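PDB 6FIG: receptor-like protein kinase ANXUR1 from Arabidopsis thaliana, which is a malectin-like receptor kinase involved in plant reproduction, probably sensing extracellular signals and passing them on through serine/threonine phosphorylation. Local coordinates for residues E23-F28 with A62-P67. Sequence-based numbering, arbitrary orientation.
With EDO (1,2-ethanediol), chain J.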
ATOM      1  N   GLU A  23      -0.396   6.878 -12.870  1.00 30.96           N
ATOM      2  CA  GLU A  23       0.638   7.096 -13.877  1.00 32.63           C
ATOM      3  C   GLU A  23       0.053   7.013 -15.280  1.00 31.49           C
ATOM      4  O   GLU A  23      -1.044   6.491 -15.466  1.00 29.56           O
ATOM      5  CB  GLU A  23       1.775   6.081 -13.719  1.00 33.79           C
ATOM      6  CG  GLU A  23       1.422   4.638 -14.064  1.00 33.89           C
ATOM      7  CD  GLU A  23       2.608   3.711 -13.918  1.00 35.15           C
ATOM      8  OE1 GLU A  23       3.615   3.909 -14.616  1.00 37.66           O
ATOM      9  OE2 GLU A  23       2.546   2.791 -13.097  1.00 36.13           O
ATOM     10  N   PRO A  24       0.784   7.541 -16.287  1.00 32.17           N
ATOM     11  CA  PRO A  24       0.311   7.395 -17.657  1.00 32.15           C
ATOM     12  C   PRO A  24       0.168   5.946 -18.109  1.00 31.76           C
ATOM     13  O   PRO A  24       0.919   5.065 -17.653  1.00 31.77           O
ATOM     14  CB  PRO A  24       1.408   8.079 -18.475  1.00 33.26           C
ATOM     15  CG  PRO A  24       1.995   9.082 -17.545  1.00 34.78           C
ATOM     16  CD  PRO A  24       2.004   8.371 -16.222  1.00 33.92           C
ATOM     17  N   ASP A  25      -0.787   5.712 -19.010  1.00 31.59           N
ATOM     18  CA  ASP A  25      -1.044   4.370 -19.534  1.00 31.34           C
ATOM     19  C   ASP A  25      -0.134   3.967 -20.685  1.00 32.60           C
ATOM     20  O   ASP A  25      -0.140   2.811 -21.100  1.00 31.99           O
ATOM     21  CB  ASP A  25      -2.510   4.233 -19.955  1.00 30.74           C
ATOM     22  CG  ASP A  25      -2.880   5.109 -21.145  1.00 31.73           C
ATOM     23  OD1 ASP A  25      -2.260   6.177 -21.340  1.00 34.06           O
ATOM     24  OD2 ASP A  25      -3.816   4.749 -21.882  1.00 30.91           O
ATOM     25  N   THR A  26       0.659   4.924 -21.173  1.00 35.05           N
ATOM     26  CA  THR A  26       1.381   4.824 -22.440  1.00 36.73           C
ATOM     27  C   THR A  26       2.197   3.542 -22.654  1.00 36.27           C
ATOM     28  O   THR A  26       1.993   2.846 -23.652  1.00 35.51           O
ATOM     29  CB  THR A  26       2.254   6.085 -22.620  1.00 39.88           C
ATOM     30  OG1 THR A  26       1.377   7.224 -22.674  1.00 41.29           O
ATOM     31  CG2 THR A  26       3.076   6.028 -23.894  1.00 40.82           C
ATOM     32  N   LYS A  27       3.042   3.206 -21.684  1.00 36.63           N
ATOM     33  CA  LYS A  27       3.913   2.032 -21.748  1.00 37.77           C
ATOM     34  C   LYS A  27       3.171   0.704 -21.925  1.00 35.63           C
ATOM     35  O   LYS A  27       3.757  -0.269 -22.396  1.00 36.45           O
ATOM     36  CB  LYS A  27       4.767   1.927 -20.474  1.00 41.51           C
ATOM     37  CG  LYS A  27       5.853   2.983 -20.340  1.00 44.85           C
ATOM     38  CD  LYS A  27       6.753   2.715 -19.137  1.00 47.19           C
ATOM     39  CE  LYS A  27       5.984   2.584 -17.831  1.00 47.59           C
ATOM     40  NZ  LYS A  27       6.917   2.618 -16.667  1.00 50.11           N
ATOM     41  N   PHE A  28       1.900   0.652 -21.517  1.00 32.39           N
ATOM     42  CA  PHE A  28       1.155  -0.588 -21.548  1.00 31.14           C
ATOM     43  C   PHE A  28       0.273  -0.759 -22.767  1.00 31.24           C
ATOM     44  O   PHE A  28      -0.275  -1.826 -22.946  1.00 30.05           O
ATOM     45  CB  PHE A  28       0.340  -0.703 -20.263  1.00 29.44           C
ATOM     46  CG  PHE A  28       1.188  -0.632 -19.046  1.00 29.57           C
ATOM     47  CD1 PHE A  28       1.935  -1.731 -18.651  1.00 29.96           C
ATOM     48  CD2 PHE A  28       1.329   0.560 -18.346  1.00 30.20           C
ATOM     49  CE1 PHE A  28       2.767  -1.658 -17.546  1.00 30.68           C
ATOM     50  CE2 PHE A  28       2.159   0.639 -17.237  1.00 31.41           C
ATOM     51  CZ  PHE A  28       2.893  -0.467 -16.849  1.00 31.39           C
ATOM     52  N   ALA A  62      -7.996  -1.794 -29.951  1.00 29.88           N
ATOM     53  CA  ALA A  62      -6.717  -1.519 -29.317  1.00 29.96           C
ATOM     54  C   ALA A  62      -6.589  -2.409 -28.105  1.00 28.88           C
ATOM     55  O   ALA A  62      -7.600  -2.753 -27.469  1.00 28.02           O
ATOM     56  CB  ALA A  62      -6.647  -0.049 -28.921  1.00 30.60           C
ATOM     57  N   THR A  63      -5.361  -2.793 -27.774  1.00 28.72           N
ATOM     58  CA  THR A  63      -5.117  -3.702 -26.646  1.00 28.19           C
ATOM     59  C   THR A  63      -4.020  -3.143 -25.750  1.00 27.84           C
ATOM     60  O   THR A  63      -2.985  -2.646 -26.250  1.00 28.55           O
ATOM     61  CB  THR A  63      -4.710  -5.110 -27.137  1.00 29.96           C
ATOM     62  OG1 THR A  63      -5.750  -5.650 -27.966  1.00 31.22           O
ATOM     63  CG2 THR A  63      -4.429  -6.066 -25.956  1.00 30.46           C
ATOM     64  N   TYR A  64      -4.249  -3.233 -24.440  1.00 26.30           N
ATOM     65  CA  TYR A  64      -3.218  -3.094 -23.421  1.00 26.57           C
ATOM     66  C   TYR A  64      -2.702  -4.480 -23.038  1.00 27.63           C
ATOM     67  O   TYR A  64      -3.477  -5.440 -22.998  1.00 28.34           O
ATOM     68  CB  TYR A  64      -3.758  -2.471 -22.145  1.00 25.19           C
ATOM     69  CG  TYR A  64      -4.229  -1.046 -22.279  1.00 24.88           C
ATOM     70  CD1 TYR A  64      -3.394   0.014 -21.965  1.00 25.41           C
ATOM     71  CD2 TYR A  64      -5.504  -0.769 -22.695  1.00 24.93           C
ATOM     72  CE1 TYR A  64      -3.828   1.319 -22.052  1.00 25.60           C
ATOM     73  CE2 TYR A  64      -5.956   0.534 -22.813  1.00 25.27           C
ATOM     74  CZ  TYR A  64      -5.105   1.574 -22.484  1.00 25.54           C
ATOM     75  OH  TYR A  64      -5.543   2.857 -22.587  1.00 25.83           O
ATOM     76  N   GLU A  65      -1.419  -4.559 -22.706  1.00 28.44           N
ATOM     77  CA  GLU A  65      -0.825  -5.756 -22.128  1.00 29.20           C
ATOM     78  C   GLU A  65      -0.182  -5.382 -20.798  1.00 29.42           C
ATOM     79  O   GLU A  65       0.729  -4.544 -20.745  1.00 29.90           O
ATOM     80  CB  GLU A  65       0.180  -6.393 -23.085  1.00 32.11           C
ATOM     81  CG  GLU A  65      -0.515  -7.162 -24.200  1.00 33.55           C
ATOM     82  CD  GLU A  65       0.422  -7.948 -25.112  1.00 37.45           C
ATOM     83  OE1 GLU A  65       1.635  -8.044 -24.837  1.00 40.17           O
ATOM     84  OE2 GLU A  65      -0.082  -8.478 -26.119  1.00 39.98           O
ATOM     85  N   ILE A  66      -0.667  -5.999 -19.721  1.00 28.75           N
ATOM     86  CA  ILE A  66      -0.219  -5.663 -18.382  1.00 29.17           C
ATOM     87  C   ILE A  66       0.423  -6.900 -17.753  1.00 30.33           C
ATOM     88  O   ILE A  66      -0.227  -7.941 -17.671  1.00 29.08           O
ATOM     89  CB  ILE A  66      -1.409  -5.130 -17.565  1.00 28.96           C
ATOM     90  CG1 ILE A  66      -1.760  -3.727 -18.115  1.00 30.36           C
ATOM     91  CG2 ILE A  66      -1.091  -5.057 -16.072  1.00 28.82           C
ATOM     92  CD1 ILE A  66      -3.060  -3.190 -17.632  1.00 30.45           C
ATOM     93  N   PRO A  67       1.680  -6.787 -17.285  1.00 31.22           N
ATOM     94  CA  PRO A  67       2.285  -7.956 -16.648  1.00 32.23           C
ATOM     95  C   PRO A  67       1.589  -8.332 -15.339  1.00 30.66           C
ATOM     96  O   PRO A  67       1.282  -7.457 -14.537  1.00 29.99           O
ATOM     97  CB  PRO A  67       3.737  -7.514 -16.385  1.00 34.03           C
ATOM     98  CG  PRO A  67       3.961  -6.324 -17.231  1.00 34.85           C
ATOM     99  CD  PRO A  67       2.629  -5.658 -17.366  1.00 32.76           C
TER
HETATM  100  C1  EDO J 510       1.445   4.277  -9.631  1.00 47.60           C
HETATM  101  O1  EDO J 510       0.493   5.154 -10.239  1.00 48.59           O
HETATM  102  C2  EDO J 510       0.922   2.870  -9.856  1.00 45.00           C
HETATM  103  O2  EDO J 510       0.642   2.652 -11.239  1.00 40.05           O
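F28 closes a 3-10 turn, its N hydrogen-bonded to D25 O, and meets strand 62-67 through one backbone hydrogen bond: E65 N gives to F28 O at 3.0 Å, nearly straight at 159°. The same carbonyl oxygen takes a CA-H...O contact from Y64 CA at 3.2 Å, just where the chain enters strand 29-31, the edge neighbour of 62-67 in a five-stranded antiparallel sheet. The F28 side chain, with CG anti to the carbonyl carbon (chi1 -57°), lies along the strand toward P67. Its CE1 edge meets P67 CD at 4.0 Å, CD1 touches I66 CG1, and E65 O sits in the ring plane. L4 and L6 of strand 4-7 also touch the F28 side chain. At the other end, the Y64 hydroxyl donates to the anti lone pair of D25 OD2 at 2.7 Å, with ring and carboxylate planes 43° apart. R56 of strand 54-58 forms a salt bridge to the same oxygen, while D25 OD1 takes a weak hydrogen bond from G9 N. The charge of R56 and the Y64 hydroxyl would probably keep the buried D25 carboxylate ionised, about 7 Å from the calcium ion whose site includes S7 and C8; D25 and Y64 both touch C8.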